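Side-chain contacts in hemolysin BL lytic component L1 (Bacillus cereus, PDB 7NMQ), which serves as one lytic component of the multi-part enterotoxin hemolysin BL, a helical toxin that probably helps to form pores in host cell membranes: residues V23-A28 and T72-I77; K133-F138 and Q299-L304; Q182-Q187 and L290-Q295; A205-I210 and A354-K359. All coordinates share one frame; numbering follows the deposited sequence. Where two conformers were deposited one is given.

Interaction 1. Residues V23-A28 and T72-I77; sequences VMDLYA and TAKPQI
K74 reaches from helix 45-103 to helix 10-33 and sets its ammonium end against the carboxylate of D25, the two side chains crossing at about a right angle. NZ lies 2.9 Å from D25 OD1 in a salt bridge that is also a hydrogen bond. The nitrogen comes in on the syn side of that oxygen but 29° out of the carboxylate plane, and it stands farther from OD2, at 3.3 Å. A water closes the triangle: it donates to D25 OD2 at 2.8 Å and accepts from K74 NZ at 3.2 Å, and so ties the second oxygen to the same ammonium. The lysine chain runs straight out from its helix except for one bend at CG-CD (chi3 61°), which turns CE and NZ toward the carboxylate. K74 CD itself passes D25 OD1 at 3.4 Å.

D25 OD1 has a second donor in W69 NE1, five residues earlier on helix 45-103, so this buried oxygen is gripped twice from the same helix, while K74 NZ has a long, weak ion pair with D360 near the C terminus. These neighbours probably favour the charged form of both groups. P75, directly after K74, lacks the N-H bond to the preceding turn, and helix 45-103 is kinked there. With 8.8 Å between the CA atoms of D25 and K74, the side-chain ends alone span the gap. This is a buried interhelical salt bridge, braced by water and tryptophan, inside the long helical bundle of a ClyA-like toxin.

Interaction 2. Residues K133-F138 and Q299-L304; sequences KMLQDF and QAILSL
L135 and I301 both carry their main branch, CG and CG1, on the side opposite the carbonyl carbon (chi1 -69° and -73°), which extends each chain into the gap between helix 107-154 and helix 275-325, where they slide past each other in opposite directions. L135 CB rests on I301 CG1 at 3.7 Å. The outer methyl of L135 goes on to L304, which crosses it at about a right angle: the CD1 atoms of L135 and L304 are 3.3 Å apart, closer than carbons usually pack, so the fit is tight here. L304 also touches V128, V131 and I132; with L135 these four have the i, i+3, i+4, i+7 spacing of a knobs-into-holes socket, and L304 is the knob. The helices run antiparallel, at 166° with 10.0 Å between the segment axes, and the pair belongs to the long helical bundle of a ClyA-like toxin.

At the border of this apolar patch Q136, in one of its two conformers, bends at CB-CG and brings NE2 to 3.6 Å from I301 CD1. That contact is packing; the amide's other end, OE1, is held by K139 NZ. On the side of helix 107-154 turned from its partner, K133 NZ reaches one turn along to D137, bonding OD2 on its syn lone pair at 3.1 Å and OD1 more weakly, a surface salt bridge that takes no part in the packing.

Interaction 3. Residues Q182-Q187 and L290-Q295; sequences QLRSTQ and LAYLYQ. With EDO (1,2-ethanediol), chain G.
S185 and Y292 mark the nearest backbone approach of helix 173-200 to helix 275-325, but their CA atoms are still 9.8 Å apart, and Y292 spans that distance with its whole ring. Its hydroxyl ends beside the helix backbone, with OH 3.5 Å from S185 CA. R184 passes the ring differently: NH2 stands 3.7 Å from Y292 CD2, at the ring edge and near its plane, while the guanidinium plane stands nearly perpendicular to the ring. The cation-pi partner of the Y292 ring is instead K188; K188 NZ also hydrogen-bonds Y27 OH of helix 10-33, so three bundle helices of this ClyA-like fold meet around Y292.

Two successive bends fold the arginine chain back (chi2 -59°, chi3 -56°), and NE then comes to share a partner with the residue's own carbonyl. That partner is O2 of an ethanediol, probably from the crystallisation liquor: R184 NE donates to it at 2.8 Å with an angle of 161°, and O2 donates to R184 O, also at 2.8 Å. T289 OG1 takes the NH2 end of the guanidinium, and N285 OD1 weakly takes NH1, both from helix 275-325, which fixes its rotation. Along the outer side of helix 173-200, Q182 NE2 bonds T186 OG1 at 3.0 Å, with the hydroxyl near the amide plane.

Interaction 4. Residues A205-I210 and A354-K359; sequences AAILVI and AEFISK
A CH-pi contact dominates: I207 of helix 203-216 places its CG2 methyl over one face of the F356 ring, 3.4 Å from the centroid and 17° off the ring normal. Since CG2 lies anti to the backbone N of I207, it is the branch presented to the phenyl, and its nearest ring atom is F356 CG at 3.3 Å. The two side chains run past each other in opposite directions.

Plain apolar contacts frame the ring. I210, one turn on, meets the ring edge, with CG2 3.9 Å from F356 CE1 and near the ring plane. I207 turns back at its CB-CG1 bond (chi2 -51°), taking CD1 to I357, which it meets at about a right angle with I357 CG1 at 3.6 Å. Helix 203-216 belongs to a predicted membrane-spanning stretch, and this packing against the end of helix 330-357 is consistent with the stowed head of the soluble, ClyA-like form, its apolar surface laid against the helical body.

The polar bonds centre on E355 of helix 330-357. K359 NZ, in the chain after the helix, pairs with E355 OE2 at 2.6 Å, using the anti lone pair, while the other oxygen, OE1, forms a salt bridge with R82 of helix 45-103. S358 OG donates back to E355 O at 2.6 Å from 23° outside the carbonyl plane.

From the N terminus, interaction 1 closes first, tying helix 10-33 to helix 45-103 before any other opens. The chain then opens interaction 2 on helix 107-154, interaction 3 on helix 173-200 and interaction 4 on helix 203-216. Helix 275-325 closes interaction 3 and then, nine residues later, interaction 2, so 3 nests within 2. Interaction 4 closes last, on helix 330-357, and crosses both. Interactions 1 and 2 touch through M134 against A73 and Q76, and I77 against L135 and L304; interactions 1 and 3 touch through M24 and Y27 against L293, and Y27 against Y292. Interaction 4 stands apart, about 6 Å from interaction 1 at the nearest atoms, joining the predicted membrane region to the bundle.

Interaction 1. Residues V23-A28 and T72-I77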
loop_
_atom_site.group_PDB
_atom_site.type_symbol
_atom_site.label_atom_id
_atom_site.label_comp_id
_atom_site.label_asym_id
_atom_site.label_seq_id
_atom_site.Cartn_x
_atom_site.Cartn_y
_atom_site.Cartn_z
ATOM N N VAL A 23 -0.469 -1.331 4.264
ATOM C CA VAL A 23 0.820 -1.824 4.805
ATOM C C VAL A 23 1.728 -0.622 5.089
ATOM O O VAL A 23 2.349 -0.572 6.167
ATOM C CB VAL A 23 1.464 -2.832 3.860
ATOM C CG1 VAL A 23 2.902 -3.082 4.222
ATOM C CG2 VAL A 23 0.598 -4.091 3.770
ATOM N N MET A 24 1.814 0.344 4.184
ATOM C CA MET A 24 2.644 1.544 4.415
ATOM C C MET A 24 2.121 2.308 5.611
ATOM O O MET A 24 2.958 2.798 6.417
ATOM C CB MET A 24 2.627 2.500 3.237
ATOM C CG MET A 24 3.360 1.983 2.080
ATOM S SD MET A 24 5.120 1.805 2.299
ATOM C CE MET A 24 5.652 3.478 2.635
ATOM N N ASP A 25 0.802 2.450 5.741
ATOM C CA ASP A 25 0.256 3.193 6.904
ATOM C C ASP A 25 0.712 2.519 8.205
ATOM O O ASP A 25 1.101 3.217 9.129
ATOM C CB ASP A 25 -1.264 3.267 6.863
ATOM C CG ASP A 25 -1.852 4.340 5.954
ATOM O OD1 ASP A 25 -1.107 5.216 5.470
ATOM O OD2 ASP A 25 -3.085 4.277 5.750
ATOM N N LEU A 26 0.602 1.195 8.287
ATOM C CA LEU A 26 0.990 0.434 9.502
ATOM C C LEU A 26 2.465 0.700 9.817
ATOM O O LEU A 26 2.793 1.084 10.947
ATOM C CB LEU A 26 0.771 -1.069 9.322
ATOM C CG LEU A 26 -0.656 -1.581 9.491
ATOM C CD1 LEU A 26 -0.648 -2.879 10.279
ATOM C CD2 LEU A 26 -1.530 -0.561 10.170
ATOM N N TYR A 27 3.336 0.469 8.852
ATOM C CA TYR A 27 4.787 0.613 9.072
ATOM C C TYR A 27 5.068 2.059 9.448
ATOM O O TYR A 27 5.832 2.301 10.416
ATOM C CB TYR A 27 5.573 0.274 7.805
ATOM C CG TYR A 27 5.634 -1.182 7.463
ATOM C CD1 TYR A 27 5.641 -2.167 8.434
ATOM C CD2 TYR A 27 5.731 -1.591 6.129
ATOM C CE1 TYR A 27 5.681 -3.517 8.100
ATOM C CE2 TYR A 27 5.777 -2.935 5.791
ATOM C CZ TYR A 27 5.774 -3.905 6.770
ATOM O OH TYR A 27 5.831 -5.222 6.401
ATOM N N ALA A 28 4.494 3.044 8.764
ATOM C CA ALA A 28 4.799 4.457 9.080
ATOM C C ALA A 28 4.369 4.762 10.512
ATOM O O ALA A 28 5.103 5.439 11.283
ATOM C CB ALA A 28 4.113 5.353 8.089
ATOM N N THR A 72 2.460 13.407 2.369
ATOM C CA THR A 72 2.829 13.862 1.012
ATOM C C THR A 72 2.676 12.722 -0.006
ATOM O O THR A 72 1.938 12.932 -0.997
ATOM C CB THR A 72 4.221 14.485 1.004
ATOM O OG1 THR A 72 4.228 15.520 1.986
ATOM C CG2 THR A 72 4.603 15.026 -0.361
ATOM N N ALA A 73 3.316 11.583 0.181
ATOM C CA ALA A 73 3.302 10.507 -0.841
ATOM C C ALA A 73 1.924 9.862 -0.927
ATOM O O ALA A 73 1.359 9.704 -2.042
ATOM C CB ALA A 73 4.346 9.477 -0.542
ATOM N N LYS A 74 1.335 9.543 0.213
ATOM C CA LYS A 74 0.025 8.862 0.187
ATOM C C LYS A 74 -0.997 9.714 -0.566
ATOM O O LYS A 74 -1.749 9.150 -1.371
ATOM C CB LYS A 74 -0.458 8.480 1.587
ATOM C CG LYS A 74 -1.823 7.799 1.574
ATOM C CD LYS A 74 -2.175 7.163 2.868
ATOM C CE LYS A 74 -2.225 8.194 3.970
ATOM N NZ LYS A 74 -2.717 7.556 5.198
ATOM N N PRO A 75 -1.185 11.013 -0.260
ATOM C CA PRO A 75 -2.210 11.772 -0.977
ATOM C C PRO A 75 -2.022 11.756 -2.489
ATOM O O PRO A 75 -3.023 11.849 -3.177
ATOM C CB PRO A 75 -2.079 13.203 -0.459
ATOM C CG PRO A 75 -1.431 13.042 0.894
ATOM C CD PRO A 75 -0.602 11.787 0.848
ATOM N N GLN A 76 -0.807 11.643 -2.989
ATOM C CA GLN A 76 -0.608 11.544 -4.447
ATOM C C GLN A 76 -1.118 10.210 -4.987
ATOM O O GLN A 76 -1.701 10.186 -6.118
ATOM C CB GLN A 76 0.845 11.726 -4.857
ATOM C CG GLN A 76 1.373 13.118 -4.596
ATOM C CD GLN A 76 2.559 13.386 -5.501
ATOM O OE1 GLN A 76 2.846 12.668 -6.471
ATOM N NE2 GLN A 76 3.240 14.455 -5.209
ATOM N N ILE A 77 -0.941 9.127 -4.256
ATOM C CA ILE A 77 -1.539 7.835 -4.648
ATOM C C ILE A 77 -3.053 7.942 -4.545
ATOM O O ILE A 77 -3.765 7.417 -5.449
ATOM C CB ILE A 77 -0.989 6.667 -3.813
ATOM C CG1 ILE A 77 0.513 6.527 -3.991
ATOM C CG2 ILE A 77 -1.686 5.374 -4.182
ATOM C CD1 ILE A 77 1.112 5.410 -3.212
HETATM O O HOH W 1 -4.868 5.536 4.034
#

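Interaction 2. Residues K133-F138 and Q299-L304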
loop_
_atom_site.group_PDB
_atom_site.type_symbol
_atom_site.label_atom_id
_atom_site.label_comp_id
_atom_site.label_asym_id
_atom_site.label_seq_id
_atom_site.Cartn_x
_atom_site.Cartn_y
_atom_site.Cartn_z
ATOM N N LYS A 133 7.224 8.989 -10.315
ATOM C CA LYS A 133 8.544 9.660 -10.131
ATOM C C LYS A 133 8.688 10.050 -8.652
ATOM O O LYS A 133 9.810 9.854 -8.081
ATOM C CB LYS A 133 8.695 10.868 -11.070
ATOM C CG LYS A 133 9.975 11.697 -10.912
ATOM C CD LYS A 133 11.271 10.939 -10.616
ATOM C CE LYS A 133 12.540 11.774 -10.689
ATOM N NZ LYS A 133 12.401 13.105 -10.044
ATOM N N MET A 134 7.645 10.644 -8.066
ATOM C CA MET A 134 7.636 11.014 -6.628
ATOM C C MET A 134 7.928 9.775 -5.781
ATOM O O MET A 134 8.782 9.847 -4.855
ATOM C CB MET A 134 6.313 11.697 -6.277
ATOM C CG MET A 134 6.104 12.073 -4.857
ATOM S SD MET A 134 5.747 10.690 -3.729
ATOM C CE MET A 134 4.174 10.185 -4.395
ATOM N N LEU A 135 7.326 8.633 -6.108
ATOM C CA LEU A 135 7.569 7.411 -5.307
ATOM C C LEU A 135 8.980 6.884 -5.496
ATOM O O LEU A 135 9.535 6.337 -4.510
ATOM C CB LEU A 135 6.556 6.328 -5.615
ATOM C CG LEU A 135 5.156 6.625 -5.140
ATOM C CD1 LEU A 135 4.228 5.535 -5.637
ATOM C CD2 LEU A 135 5.086 6.752 -3.625
ATOM N N GLN A 136 9.537 6.991 -6.688
ATOM C CA GLN A 136 10.908 6.515 -6.938
ATOM C C GLN A 136 11.860 7.361 -6.102
ATOM O O GLN A 136 12.744 6.746 -5.468
ATOM C CB GLN A 136 11.245 6.550 -8.428
ATOM C CG GLN A 136 12.547 5.804 -8.692
ATOM C CD GLN A 136 12.474 4.403 -8.124
ATOM O OE1 GLN A 136 13.224 4.014 -7.221
ATOM N NE2 GLN A 136 11.563 3.620 -8.671
ATOM N N ASP A 137 11.659 8.680 -6.060
ATOM C CA ASP A 137 12.495 9.596 -5.251
ATOM C C ASP A 137 12.395 9.155 -3.772
ATOM O O ASP A 137 13.413 9.067 -3.059
ATOM C CB ASP A 137 12.106 11.062 -5.417
ATOM C CG ASP A 137 12.384 11.670 -6.786
ATOM O OD1 ASP A 137 13.229 11.120 -7.531
ATOM O OD2 ASP A 137 11.781 12.712 -7.080
ATOM N N PHE A 138 11.186 8.878 -3.318
ATOM C CA PHE A 138 10.939 8.516 -1.921
ATOM C C PHE A 138 11.568 7.166 -1.641
ATOM O O PHE A 138 12.193 6.961 -0.588
ATOM C CB PHE A 138 9.449 8.490 -1.674
ATOM C CG PHE A 138 9.067 8.203 -0.249
ATOM C CD1 PHE A 138 9.716 8.818 0.818
ATOM C CD2 PHE A 138 8.018 7.361 0.012
ATOM C CE1 PHE A 138 9.344 8.522 2.128
ATOM C CE2 PHE A 138 7.599 7.113 1.308
ATOM C CZ PHE A 138 8.251 7.729 2.357
ATOM N N GLN A 299 6.566 -2.186 -4.468
ATOM C CA GLN A 299 5.312 -2.871 -4.818
ATOM C C GLN A 299 4.299 -1.826 -5.274
ATOM O O GLN A 299 3.569 -2.061 -6.270
ATOM C CB GLN A 299 4.758 -3.709 -3.698
ATOM C CG GLN A 299 5.640 -4.876 -3.357
ATOM C CD GLN A 299 4.924 -5.623 -2.269
ATOM O OE1 GLN A 299 4.890 -5.191 -1.134
ATOM N NE2 GLN A 299 4.087 -6.546 -2.693
ATOM N N ALA A 300 4.191 -0.718 -4.559
ATOM C CA ALA A 300 3.276 0.380 -4.911
ATOM C C ALA A 300 3.630 0.919 -6.304
ATOM O O ALA A 300 2.706 1.231 -7.113
ATOM C CB ALA A 300 3.282 1.468 -3.877
ATOM N N ILE A 301 4.902 1.043 -6.604
ATOM C CA ILE A 301 5.324 1.539 -7.926
ATOM C C ILE A 301 4.844 0.531 -8.963
ATOM O O ILE A 301 4.379 0.994 -10.038
ATOM C CB ILE A 301 6.826 1.783 -7.969
ATOM C CG1 ILE A 301 7.170 3.029 -7.159
ATOM C CG2 ILE A 301 7.316 1.930 -9.401
ATOM C CD1 ILE A 301 8.615 3.120 -6.755
ATOM N N LEU A 302 5.001 -0.759 -8.727
ATOM C CA LEU A 302 4.568 -1.776 -9.723
ATOM C C LEU A 302 3.070 -1.641 -9.960
ATOM O O LEU A 302 2.615 -1.680 -11.106
ATOM C CB LEU A 302 4.863 -3.190 -9.236
ATOM C CG LEU A 302 6.297 -3.639 -9.323
ATOM C CD1 LEU A 302 6.401 -5.059 -8.798
ATOM C CD2 LEU A 302 6.834 -3.552 -10.721
ATOM N N SER A 303 2.280 -1.452 -8.913
ATOM C CA SER A 303 0.803 -1.401 -9.039
ATOM C C SER A 303 0.371 -0.104 -9.736
ATOM O O SER A 303 -0.638 -0.117 -10.488
ATOM C CB SER A 303 0.141 -1.597 -7.720
ATOM O OG SER A 303 0.385 -2.908 -7.262
ATOM N N LEU A 304 1.078 0.994 -9.523
ATOM C CA LEU A 304 0.756 2.244 -10.243
ATOM C C LEU A 304 1.191 2.132 -11.700
ATOM O O LEU A 304 0.527 2.727 -12.547
ATOM C CB LEU A 304 1.446 3.395 -9.532
ATOM C CG LEU A 304 0.771 3.836 -8.259
ATOM C CD1 LEU A 304 1.646 4.836 -7.586
ATOM C CD2 LEU A 304 -0.568 4.418 -8.514
#

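Interaction 3. Residues Q182-Q187 and L290-Q295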
loop_
_atom_site.group_PDB
_atom_site.type_symbol
_atom_site.label_atom_id
_atom_site.label_comp_id
_atom_site.label_asym_id
_atom_site.label_seq_id
_atom_site.Cartn_x
_atom_site.Cartn_y
_atom_site.Cartn_z
ATOM N N GLN A 182 13.491 -13.692 12.730
ATOM C CA GLN A 182 12.598 -14.805 12.334
ATOM C C GLN A 182 11.135 -14.463 12.622
ATOM O O GLN A 182 10.277 -14.740 11.773
ATOM C CB GLN A 182 12.964 -16.128 13.012
ATOM C CG GLN A 182 12.150 -17.307 12.479
ATOM C CD GLN A 182 12.255 -17.506 10.977
ATOM O OE1 GLN A 182 13.266 -17.962 10.454
ATOM N NE2 GLN A 182 11.200 -17.166 10.247
ATOM N N LEU A 183 10.835 -13.955 13.814
ATOM C CA LEU A 183 9.440 -13.625 14.202
ATOM C C LEU A 183 8.906 -12.591 13.201
ATOM O O LEU A 183 7.742 -12.693 12.759
ATOM C CB LEU A 183 9.400 -13.047 15.619
ATOM C CG LEU A 183 9.577 -14.074 16.727
ATOM C CD1 LEU A 183 9.723 -13.391 18.084
ATOM C CD2 LEU A 183 8.430 -15.062 16.719
ATOM N N ARG A 184 9.672 -11.568 12.878
ATOM C CA ARG A 184 9.199 -10.493 11.976
ATOM C C ARG A 184 8.973 -11.051 10.562
ATOM O O ARG A 184 7.991 -10.660 9.918
ATOM C CB ARG A 184 10.193 -9.339 11.977
ATOM C CG ARG A 184 10.145 -8.482 13.234
ATOM C CD ARG A 184 8.768 -7.846 13.470
ATOM N NE ARG A 184 8.282 -7.049 12.349
ATOM C CZ ARG A 184 8.734 -5.863 11.992
ATOM N NH1 ARG A 184 9.690 -5.292 12.702
ATOM N NH2 ARG A 184 8.242 -5.251 10.908
ATOM N N SER A 185 9.808 -11.956 10.064
ATOM C CA SER A 185 9.610 -12.480 8.683
ATOM C C SER A 185 8.398 -13.433 8.673
ATOM O O SER A 185 7.602 -13.408 7.723
ATOM C CB SER A 185 10.868 -13.091 8.128
ATOM O OG SER A 185 11.379 -14.103 8.973
ATOM N N THR A 186 8.198 -14.207 9.736
ATOM C CA THR A 186 6.999 -15.063 9.864
ATOM C C THR A 186 5.773 -14.165 9.915
ATOM O O THR A 186 4.758 -14.465 9.267
ATOM C CB THR A 186 7.114 -16.010 11.058
ATOM O OG1 THR A 186 8.293 -16.786 10.853
ATOM C CG2 THR A 186 5.918 -16.900 11.258
ATOM N N GLN A 187 5.831 -13.113 10.708
ATOM C CA GLN A 187 4.670 -12.244 10.915
ATOM C C GLN A 187 4.292 -11.571 9.596
ATOM O O GLN A 187 3.068 -11.440 9.279
ATOM C CB GLN A 187 5.039 -11.183 11.951
ATOM C CG GLN A 187 3.858 -10.372 12.388
ATOM C CD GLN A 187 4.176 -9.367 13.459
ATOM O OE1 GLN A 187 3.411 -9.157 14.415
ATOM N NE2 GLN A 187 5.308 -8.731 13.292
ATOM N N LEU A 290 12.338 -0.929 8.353
ATOM C CA LEU A 290 12.857 0.049 7.360
ATOM C C LEU A 290 13.059 -0.646 6.012
ATOM O O LEU A 290 12.884 0.060 5.013
ATOM C CB LEU A 290 14.178 0.626 7.828
ATOM C CG LEU A 290 14.100 1.571 9.027
ATOM C CD1 LEU A 290 15.476 2.122 9.360
ATOM C CD2 LEU A 290 13.111 2.676 8.855
ATOM N N ALA A 291 13.476 -1.901 5.969
ATOM C CA ALA A 291 13.632 -2.661 4.712
ATOM C C ALA A 291 12.244 -2.951 4.124
ATOM O O ALA A 291 12.065 -2.711 2.931
ATOM C CB ALA A 291 14.399 -3.937 4.910
ATOM N N TYR A 292 11.283 -3.371 4.948
ATOM C CA TYR A 292 9.912 -3.651 4.466
ATOM C C TYR A 292 9.312 -2.375 3.852
ATOM O O TYR A 292 8.543 -2.465 2.857
ATOM C CB TYR A 292 9.061 -4.207 5.599
ATOM C CG TYR A 292 9.505 -5.543 6.128
ATOM C CD1 TYR A 292 10.202 -6.460 5.349
ATOM C CD2 TYR A 292 9.093 -5.957 7.368
ATOM C CE1 TYR A 292 10.594 -7.696 5.851
ATOM C CE2 TYR A 292 9.481 -7.187 7.882
ATOM C CZ TYR A 292 10.212 -8.081 7.121
ATOM O OH TYR A 292 10.590 -9.282 7.712
ATOM N N LEU A 293 9.599 -1.202 4.409
ATOM C CA LEU A 293 9.075 0.078 3.882
ATOM C C LEU A 293 9.550 0.265 2.439
ATOM O O LEU A 293 8.689 0.561 1.580
ATOM C CB LEU A 293 9.505 1.266 4.744
ATOM C CG LEU A 293 8.628 1.572 5.948
ATOM C CD1 LEU A 293 9.373 2.445 6.957
ATOM C CD2 LEU A 293 7.365 2.294 5.494
ATOM N N TYR A 294 10.842 0.164 2.144
ATOM C CA TYR A 294 11.246 0.470 0.751
ATOM C C TYR A 294 10.708 -0.655 -0.151
ATOM O O TYR A 294 10.349 -0.357 -1.313
ATOM C CB TYR A 294 12.738 0.773 0.602
ATOM C CG TYR A 294 13.679 -0.391 0.591
ATOM C CD1 TYR A 294 13.778 -1.230 -0.499
ATOM C CD2 TYR A 294 14.596 -0.596 1.625
ATOM C CE1 TYR A 294 14.675 -2.293 -0.509
ATOM C CE2 TYR A 294 15.504 -1.647 1.606
ATOM C CZ TYR A 294 15.542 -2.517 0.538
ATOM O OH TYR A 294 16.447 -3.545 0.521
ATOM N N GLN A 295 10.584 -1.885 0.338
ATOM C CA GLN A 295 10.067 -3.013 -0.472
ATOM C C GLN A 295 8.608 -2.751 -0.840
ATOM O O GLN A 295 8.187 -3.066 -1.972
ATOM C CB GLN A 295 10.180 -4.344 0.247
ATOM C CG GLN A 295 11.615 -4.744 0.508
ATOM C CD GLN A 295 11.668 -5.870 1.520
ATOM O OE1 GLN A 295 10.651 -6.431 1.974
ATOM N NE2 GLN A 295 12.866 -6.252 1.839
HETATM C C1 EDO G . 5.202 -7.111 8.685
HETATM O O1 EDO G . 3.912 -7.244 9.190
HETATM C C2 EDO G . 6.239 -7.049 9.731
HETATM O O2 EDO G . 6.618 -8.248 10.386
#

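Interaction 4. Residues A205-I210 and A354-K359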
loop_
_atom_site.group_PDB
_atom_site.type_symbol
_atom_site.label_atom_id
_atom_site.label_comp_id
_atom_site.label_asym_id
_atom_site.label_seq_id
_atom_site.Cartn_x
_atom_site.Cartn_y
_atom_site.Cartn_z
ATOM N N ALA A 205 -14.422 -6.918 -1.596
ATOM C CA ALA A 205 -13.994 -7.659 -0.384
ATOM C C ALA A 205 -12.735 -7.008 0.179
ATOM O O ALA A 205 -12.676 -6.812 1.393
ATOM C CB ALA A 205 -13.765 -9.118 -0.676
ATOM N N ALA A 206 -11.770 -6.686 -0.683
ATOM C CA ALA A 206 -10.495 -6.089 -0.287
ATOM C C ALA A 206 -10.782 -4.832 0.546
ATOM O O ALA A 206 -10.135 -4.681 1.607
ATOM C CB ALA A 206 -9.607 -5.804 -1.460
ATOM N N ILE A 207 -11.705 -3.971 0.108
ATOM C CA ILE A 207 -11.954 -2.689 0.822
ATOM C C ILE A 207 -12.564 -2.987 2.185
ATOM O O ILE A 207 -12.256 -2.241 3.140
ATOM C CB ILE A 207 -12.817 -1.764 -0.049
ATOM C CG1 ILE A 207 -12.077 -1.305 -1.305
ATOM C CG2 ILE A 207 -13.428 -0.638 0.742
ATOM C CD1 ILE A 207 -10.743 -0.740 -1.137
ATOM N N LEU A 208 -13.446 -3.976 2.280
ATOM C CA LEU A 208 -14.056 -4.298 3.595
ATOM C C LEU A 208 -12.970 -4.782 4.562
ATOM O O LEU A 208 -12.994 -4.392 5.756
ATOM C CB LEU A 208 -15.122 -5.366 3.436
ATOM C CG LEU A 208 -16.402 -4.895 2.749
ATOM C CD1 LEU A 208 -17.291 -6.067 2.355
ATOM C CD2 LEU A 208 -17.162 -3.942 3.632
ATOM N N VAL A 209 -12.026 -5.576 4.064
ATOM C CA VAL A 209 -10.943 -6.130 4.924
ATOM C C VAL A 209 -10.023 -4.984 5.328
ATOM O O VAL A 209 -9.687 -4.856 6.535
ATOM C CB VAL A 209 -10.183 -7.269 4.257
ATOM C CG1 VAL A 209 -8.989 -7.668 5.104
ATOM C CG2 VAL A 209 -11.111 -8.438 3.926
ATOM N N ILE A 210 -9.625 -4.151 4.379
ATOM C CA ILE A 210 -8.766 -2.984 4.703
ATOM C C ILE A 210 -9.429 -2.125 5.780
ATOM O O ILE A 210 -8.725 -1.679 6.702
ATOM C CB ILE A 210 -8.462 -2.177 3.441
ATOM C CG1 ILE A 210 -7.567 -2.979 2.500
ATOM C CG2 ILE A 210 -7.880 -0.815 3.830
ATOM C CD1 ILE A 210 -7.493 -2.416 1.088
ATOM N N ALA A 354 -13.103 2.862 -5.675
ATOM C CA ALA A 354 -12.099 3.894 -5.987
ATOM C C ALA A 354 -12.227 5.035 -4.979
ATOM O O ALA A 354 -11.204 5.578 -4.536
ATOM C CB ALA A 354 -12.240 4.386 -7.405
ATOM N N GLU A 355 -13.455 5.408 -4.640
ATOM C CA GLU A 355 -13.711 6.512 -3.705
ATOM C C GLU A 355 -13.054 6.126 -2.362
ATOM O O GLU A 355 -12.374 6.969 -1.728
ATOM C CB GLU A 355 -15.215 6.682 -3.566
ATOM C CG GLU A 355 -15.594 7.676 -2.523
ATOM C CD GLU A 355 -15.469 9.127 -2.908
ATOM O OE1 GLU A 355 -15.603 9.423 -4.102
ATOM O OE2 GLU A 355 -15.314 9.969 -1.978
ATOM N N PHE A 356 -13.225 4.881 -1.924
ATOM C CA PHE A 356 -12.631 4.391 -0.653
ATOM C C PHE A 356 -11.119 4.561 -0.676
ATOM O O PHE A 356 -10.542 5.104 0.307
ATOM C CB PHE A 356 -13.020 2.953 -0.356
ATOM C CG PHE A 356 -12.394 2.462 0.923
ATOM C CD1 PHE A 356 -11.085 2.002 0.945
ATOM C CD2 PHE A 356 -13.086 2.523 2.124
ATOM C CE1 PHE A 356 -10.513 1.519 2.124
ATOM C CE2 PHE A 356 -12.514 2.061 3.299
ATOM C CZ PHE A 356 -11.220 1.560 3.301
ATOM N N ILE A 357 -10.487 4.134 -1.765
ATOM C CA ILE A 357 -8.999 4.157 -1.831
ATOM C C ILE A 357 -8.498 5.602 -1.868
ATOM O O ILE A 357 -7.329 5.859 -1.471
ATOM C CB ILE A 357 -8.482 3.316 -3.015
ATOM C CG1 ILE A 357 -8.858 1.862 -2.762
ATOM C CG2 ILE A 357 -6.982 3.496 -3.238
ATOM C CD1 ILE A 357 -8.580 0.928 -3.872
ATOM N N SER A 358 -9.296 6.530 -2.374
ATOM C CA SER A 358 -8.919 7.951 -2.509
ATOM C C SER A 358 -8.907 8.680 -1.162
ATOM O O SER A 358 -8.537 9.865 -1.153
ATOM C CB SER A 358 -9.837 8.683 -3.441
ATOM O OG SER A 358 -11.112 8.935 -2.888
ATOM N N LYS A 359 -9.379 8.040 -0.088
ATOM C CA LYS A 359 -9.526 8.705 1.230
ATOM C C LYS A 359 -8.732 7.912 2.259
ATOM O O LYS A 359 -8.516 6.726 2.052
ATOM C CB LYS A 359 -11.000 8.748 1.594
ATOM C CG LYS A 359 -11.783 9.737 0.751
ATOM C CD LYS A 359 -13.193 9.857 1.159
ATOM C CE LYS A 359 -14.069 8.762 0.591
ATOM N NZ LYS A 359 -15.485 9.206 0.532
#